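Local structure of sphingomyelinase-c (Listeria ivanovii, 1ZWX) at residues N213-W227 with A242-G255. The protein belongs, as a sphingomyelinase C, to the endonuclease/exonuclease/phosphatase family, whose members share the DNase I-like fold of packed beta sheets. Sequence-based numbering, arbitrary orientation.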
loop_
_atom_site.group_PDB
_atom_site.type_symbol
_atom_site.label_atom_id
_atom_site.label_comp_id
_atom_site.label_asym_id
_atom_site.label_seq_id
_atom_site.Cartn_x
_atom_site.Cartn_y
_atom_site.Cartn_z
ATOM N N ASN A 213 -3.049 -8.735 14.660
ATOM C CA ASN A 213 -2.032 -9.418 15.489
ATOM C C ASN A 213 -0.609 -8.908 15.186
ATOM O O ASN A 213 0.277 -9.683 14.813
ATOM C CB ASN A 213 -2.147 -10.951 15.298
ATOM C CG ASN A 213 -1.314 -11.737 16.316
ATOM O OD1 ASN A 213 -0.816 -12.849 16.028
ATOM N ND2 ASN A 213 -1.119 -11.157 17.472
ATOM N N VAL A 214 -0.401 -7.603 15.325
ATOM C CA VAL A 214 0.870 -6.974 15.022
ATOM C C VAL A 214 1.189 -6.004 16.149
ATOM O O VAL A 214 0.298 -5.664 16.929
ATOM C CB VAL A 214 0.839 -6.215 13.636
ATOM C CG1 VAL A 214 0.511 -7.181 12.503
ATOM C CG2 VAL A 214 -0.174 -5.053 13.651
ATOM N N SER A 215 2.439 -5.547 16.224
ATOM C CA SER A 215 2.838 -4.462 17.126
ATOM C C SER A 215 3.391 -3.292 16.353
ATOM O O SER A 215 3.751 -3.433 15.174
ATOM C CB SER A 215 3.890 -4.930 18.152
ATOM O OG SER A 215 3.395 -6.072 18.820
ATOM N N SER A 216 3.471 -2.140 17.022
ATOM C CA SER A 216 4.057 -0.954 16.412
ATOM C C SER A 216 5.539 -1.226 16.135
ATOM O O SER A 216 6.207 -1.858 16.975
ATOM C CB SER A 216 3.946 0.233 17.344
ATOM O OG SER A 216 2.592 0.608 17.501
ATOM N N PRO A 217 6.035 -0.829 14.947
ATOM C CA PRO A 217 7.494 -0.856 14.719
ATOM C C PRO A 217 8.287 -0.187 15.852
ATOM O O PRO A 217 7.766 0.706 16.539
ATOM C CB PRO A 217 7.660 -0.100 13.395
ATOM C CG PRO A 217 6.367 -0.419 12.647
ATOM C CD PRO A 217 5.292 -0.417 13.734
ATOM N N ALA A 218 9.532 -0.645 16.043
ATOM C CA ALA A 218 10.411 -0.154 17.107
ATOM C C ALA A 218 10.687 1.346 17.015
ATOM O O ALA A 218 10.827 1.902 15.907
ATOM C CB ALA A 218 11.733 -0.933 17.104
ATOM N N ASN A 219 10.794 1.986 18.184
ATOM C CA ASN A 219 11.040 3.422 18.292
ATOM C C ASN A 219 10.203 4.202 17.280
ATOM O O ASN A 219 10.734 4.983 16.482
ATOM C CB ASN A 219 12.531 3.740 18.122
ATOM N N PHE A 220 8.893 3.968 17.319
ATOM C CA PHE A 220 7.976 4.508 16.320
ATOM C C PHE A 220 7.783 6.004 16.478
ATOM O O PHE A 220 7.520 6.477 17.578
ATOM C CB PHE A 220 6.619 3.810 16.399
ATOM C CG PHE A 220 5.792 3.982 15.161
ATOM C CD1 PHE A 220 6.066 3.224 14.022
ATOM C CD2 PHE A 220 4.777 4.937 15.109
ATOM C CE1 PHE A 220 5.307 3.386 12.855
ATOM C CE2 PHE A 220 4.024 5.125 13.944
ATOM C CZ PHE A 220 4.288 4.338 12.820
ATOM N N ASN A 221 7.914 6.746 15.383
ATOM C CA ASN A 221 7.602 8.172 15.401
ATOM C C ASN A 221 6.290 8.523 14.669
ATOM O O ASN A 221 6.241 8.628 13.431
ATOM C CB ASN A 221 8.771 8.994 14.870
ATOM C CG ASN A 221 8.527 10.484 14.963
ATOM O OD1 ASN A 221 9.227 11.270 14.333
ATOM N ND2 ASN A 221 7.544 10.883 15.752
ATOM N N GLY A 222 5.242 8.708 15.465
ATOM C CA GLY A 222 3.913 9.026 14.960
ATOM C C GLY A 222 3.686 10.497 14.670
ATOM O O GLY A 222 2.690 10.844 14.045
ATOM N N GLN A 223 4.599 11.359 15.131
ATOM C CA GLN A 223 4.530 12.805 14.850
ATOM C C GLN A 223 4.685 13.077 13.354
ATOM O O GLN A 223 4.289 14.123 12.846
ATOM C CB GLN A 223 5.559 13.581 15.678
ATOM N N MET A 224 5.231 12.107 12.638
ATOM C CA MET A 224 5.194 12.120 11.194
ATOM C C MET A 224 3.730 12.022 10.696
ATOM O O MET A 224 2.775 11.754 11.476
ATOM C CB MET A 224 6.055 10.976 10.642
ATOM C CG MET A 224 7.407 11.375 9.999
ATOM S SD MET A 224 8.390 12.760 10.658
ATOM C CE MET A 224 7.464 14.224 10.140
ATOM N N ALA A 225 3.557 12.275 9.411
ATOM C CA ALA A 225 2.272 12.104 8.748
ATOM C C ALA A 225 2.575 11.591 7.364
ATOM O O ALA A 225 3.398 12.159 6.657
ATOM C CB ALA A 225 1.514 13.443 8.670
ATOM N N THR A 226 1.943 10.494 6.988
ATOM C CA THR A 226 2.094 9.955 5.645
ATOM C C THR A 226 1.112 10.612 4.669
ATOM O O THR A 226 1.287 10.514 3.457
ATOM C CB THR A 226 1.906 8.430 5.626
ATOM O OG1 THR A 226 0.525 8.090 5.888
ATOM C CG2 THR A 226 2.840 7.774 6.671
ATOM N N TRP A 227 0.085 11.273 5.222
ATOM C CA TRP A 227 -0.921 11.983 4.423
ATOM C C TRP A 227 -0.951 13.373 5.052
ATOM O O TRP A 227 -1.507 13.556 6.140
ATOM C CB TRP A 227 -2.272 11.254 4.485
ATOM C CG TRP A 227 -3.300 11.795 3.529
ATOM C CD1 TRP A 227 -3.477 11.457 2.219
ATOM C CD2 TRP A 227 -4.301 12.780 3.833
ATOM N NE1 TRP A 227 -4.528 12.185 1.678
ATOM C CE2 TRP A 227 -5.039 13.009 2.649
ATOM C CE3 TRP A 227 -4.611 13.520 4.985
ATOM C CZ2 TRP A 227 -6.107 13.944 2.588
ATOM C CZ3 TRP A 227 -5.665 14.455 4.926
ATOM C CH2 TRP A 227 -6.391 14.655 3.735
ATOM N N ALA A 242 -7.641 19.909 5.662
ATOM C CA ALA A 242 -7.759 18.655 6.433
ATOM C C ALA A 242 -6.545 18.429 7.347
ATOM O O ALA A 242 -5.438 18.865 7.036
ATOM C CB ALA A 242 -7.985 17.467 5.483
ATOM N N ALA A 243 -6.760 17.792 8.494
ATOM C CA ALA A 243 -5.667 17.505 9.414
ATOM C C ALA A 243 -4.738 16.400 8.847
ATOM O O ALA A 243 -5.229 15.428 8.234
ATOM C CB ALA A 243 -6.221 17.093 10.775
ATOM N N PRO A 244 -3.406 16.554 9.027
ATOM C CA PRO A 244 -2.474 15.503 8.592
ATOM C C PRO A 244 -2.790 14.179 9.291
ATOM O O PRO A 244 -3.245 14.187 10.439
ATOM C CB PRO A 244 -1.113 16.042 9.036
ATOM C CG PRO A 244 -1.292 17.528 9.144
ATOM C CD PRO A 244 -2.691 17.694 9.644
ATOM N N GLU A 245 -2.590 13.056 8.602
ATOM C CA GLU A 245 -2.841 11.741 9.189
ATOM C C GLU A 245 -1.650 10.814 8.945
ATOM O O GLU A 245 -0.839 11.073 8.059
ATOM C CB GLU A 245 -4.134 11.109 8.639
ATOM C CG GLU A 245 -5.442 11.850 9.054
ATOM C CD GLU A 245 -6.713 11.181 8.531
ATOM O OE1 GLU A 245 -6.952 9.985 8.844
ATOM O OE2 GLU A 245 -7.498 11.855 7.814
ATOM N N TYR A 246 -1.560 9.753 9.748
ATOM C CA TYR A 246 -0.528 8.718 9.610
ATOM C C TYR A 246 -1.257 7.405 9.332
ATOM O O TYR A 246 -1.908 6.855 10.217
ATOM C CB TYR A 246 0.331 8.635 10.893
ATOM C CG TYR A 246 1.626 7.873 10.689
ATOM C CD1 TYR A 246 2.849 8.535 10.739
ATOM C CD2 TYR A 246 1.622 6.509 10.416
ATOM C CE1 TYR A 246 4.043 7.863 10.538
ATOM C CE2 TYR A 246 2.786 5.829 10.185
ATOM C CZ TYR A 246 4.007 6.508 10.269
ATOM O OH TYR A 246 5.191 5.832 10.077
ATOM N N LEU A 247 -1.207 6.933 8.084
ATOM C CA LEU A 247 -2.144 5.917 7.599
ATOM C C LEU A 247 -1.479 4.699 6.943
ATOM O O LEU A 247 -2.147 3.694 6.657
ATOM C CB LEU A 247 -3.060 6.552 6.536
ATOM C CG LEU A 247 -3.970 7.706 6.996
ATOM C CD1 LEU A 247 -4.747 8.259 5.784
ATOM C CD2 LEU A 247 -4.929 7.229 8.095
ATOM N N ASP A 248 -0.185 4.837 6.651
ATOM C CA ASP A 248 0.562 3.822 5.865
ATOM C C ASP A 248 1.620 3.147 6.772
ATOM O O ASP A 248 2.398 3.805 7.458
ATOM C CB ASP A 248 1.257 4.461 4.661
ATOM C CG ASP A 248 0.289 5.160 3.704
ATOM O OD1 ASP A 248 -0.051 6.338 3.935
ATOM O OD2 ASP A 248 -0.079 4.530 2.699
ATOM N N TYR A 249 1.609 1.823 6.751
ATOM C CA TYR A 249 2.401 1.024 7.680
ATOM C C TYR A 249 2.939 -0.229 7.012
ATOM O O TYR A 249 2.310 -0.791 6.092
ATOM C CB TYR A 249 1.505 0.515 8.796
ATOM C CG TYR A 249 0.760 1.590 9.592
ATOM C CD1 TYR A 249 -0.554 1.928 9.272
ATOM C CD2 TYR A 249 1.375 2.220 10.681
ATOM C CE1 TYR A 249 -1.255 2.917 10.020
ATOM C CE2 TYR A 249 0.695 3.216 11.436
ATOM C CZ TYR A 249 -0.620 3.537 11.090
ATOM O OH TYR A 249 -1.273 4.474 11.850
ATOM N N ILE A 250 4.053 -0.725 7.552
ATOM C CA ILE A 250 4.468 -2.091 7.257
ATOM C C ILE A 250 4.765 -2.784 8.587
ATOM O O ILE A 250 5.699 -2.416 9.264
ATOM C CB ILE A 250 5.699 -2.191 6.307
ATOM C CG1 ILE A 250 5.523 -1.297 5.040
ATOM C CG2 ILE A 250 5.868 -3.651 5.888
ATOM C CD1 ILE A 250 6.843 -0.918 4.357
ATOM N N PHE A 251 3.984 -3.810 8.893
ATOM C CA PHE A 251 4.057 -4.506 10.185
ATOM C C PHE A 251 4.634 -5.893 10.027
ATOM O O PHE A 251 4.569 -6.483 8.971
ATOM C CB PHE A 251 2.644 -4.737 10.744
ATOM C CG PHE A 251 1.904 -3.472 11.136
ATOM C CD1 PHE A 251 0.703 -3.140 10.490
ATOM C CD2 PHE A 251 2.376 -2.640 12.164
ATOM C CE1 PHE A 251 -0.039 -1.963 10.867
ATOM C CE2 PHE A 251 1.677 -1.459 12.539
ATOM C CZ PHE A 251 0.447 -1.127 11.883
ATOM N N VAL A 252 5.115 -6.438 11.144
ATOM C CA VAL A 252 5.464 -7.842 11.249
ATOM C C VAL A 252 4.384 -8.536 12.062
ATOM O O VAL A 252 3.979 -8.027 13.119
ATOM C CB VAL A 252 6.845 -7.999 11.945
ATOM C CG1 VAL A 252 7.099 -9.476 12.224
ATOM C CG2 VAL A 252 7.955 -7.401 11.077
ATOM N N GLU A 253 3.899 -9.663 11.581
ATOM C CA GLU A 253 2.877 -10.401 12.297
ATOM C C GLU A 253 3.450 -11.111 13.544
ATOM O O GLU A 253 4.531 -11.711 13.475
ATOM C CB GLU A 253 2.182 -11.385 11.379
ATOM C CG GLU A 253 0.691 -11.701 11.758
ATOM C CD GLU A 253 0.523 -12.998 12.556
ATOM O OE1 GLU A 253 1.522 -13.723 12.773
ATOM O OE2 GLU A 253 -0.619 -13.320 12.939
ATOM N N ASN A 254 2.700 -11.069 14.660
ATOM C CA ASN A 254 3.257 -11.473 15.969
ATOM C C ASN A 254 3.331 -12.969 16.220
ATOM O O ASN A 254 4.116 -13.407 17.061
ATOM C CB ASN A 254 2.538 -10.778 17.153
ATOM C CG ASN A 254 2.995 -9.327 17.360
ATOM O OD1 ASN A 254 4.073 -8.911 16.937
ATOM N ND2 ASN A 254 2.149 -8.539 18.020
ATOM N N GLY A 255 2.522 -13.757 15.542
ATOM C CA GLY A 255 2.547 -15.193 15.797
ATOM C C GLY A 255 3.648 -15.938 15.031
ATOM O O GLY A 255 3.803 -17.147 15.171
HETATM O O HOH W 1 5.529 -4.348 13.219
HETATM O O HOH W 2 4.704 -7.076 15.344
HETATM O O HOH W 3 7.349 6.910 11.274
#
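T226 and W227 both face E245 in a classic beta bulge, one of two polar ends by which a long loop is tied to 242-255, which carries 248-252, an outermost strand of a six-stranded sheet in this DNase I-like fold. The backbone bonds W227 N to E245 O and E245 N to W227 O close the bulge. T226 works twice through one hydroxyl: OG1 accepts from L247 N at 3.0 Å and donates to the anti lone pair of D248 OD1 at 2.7 Å, an oxygen that H291 also engages. With OG1 set between backbone N and carbonyl carbon (chi1 69°), the methyl CG2 is left to sit over one face of the Y246 ring in a CH-pi contact, 3.9 Å from its centroid.

Aromatic contacts fill the middle. The opposite face of Y246 receives the edge of F220 in an offset edge-to-face pair, planes at 66°, while water 3 joins Y246 OH to N221 O. Further along, V214 CG2 sits over the F251 ring, 3.7 Å from its centroid, and P217 CD touches its CE2; helix 203-212 also packs against V214 and F251.

At the far end the bonding is polar again. N254 N reaches N213 O, and two waters bridge the backbones of S215 and V252. The N254 amide adds a nearly in-plane bond, from ND2 to S215 OG at 2.9 Å.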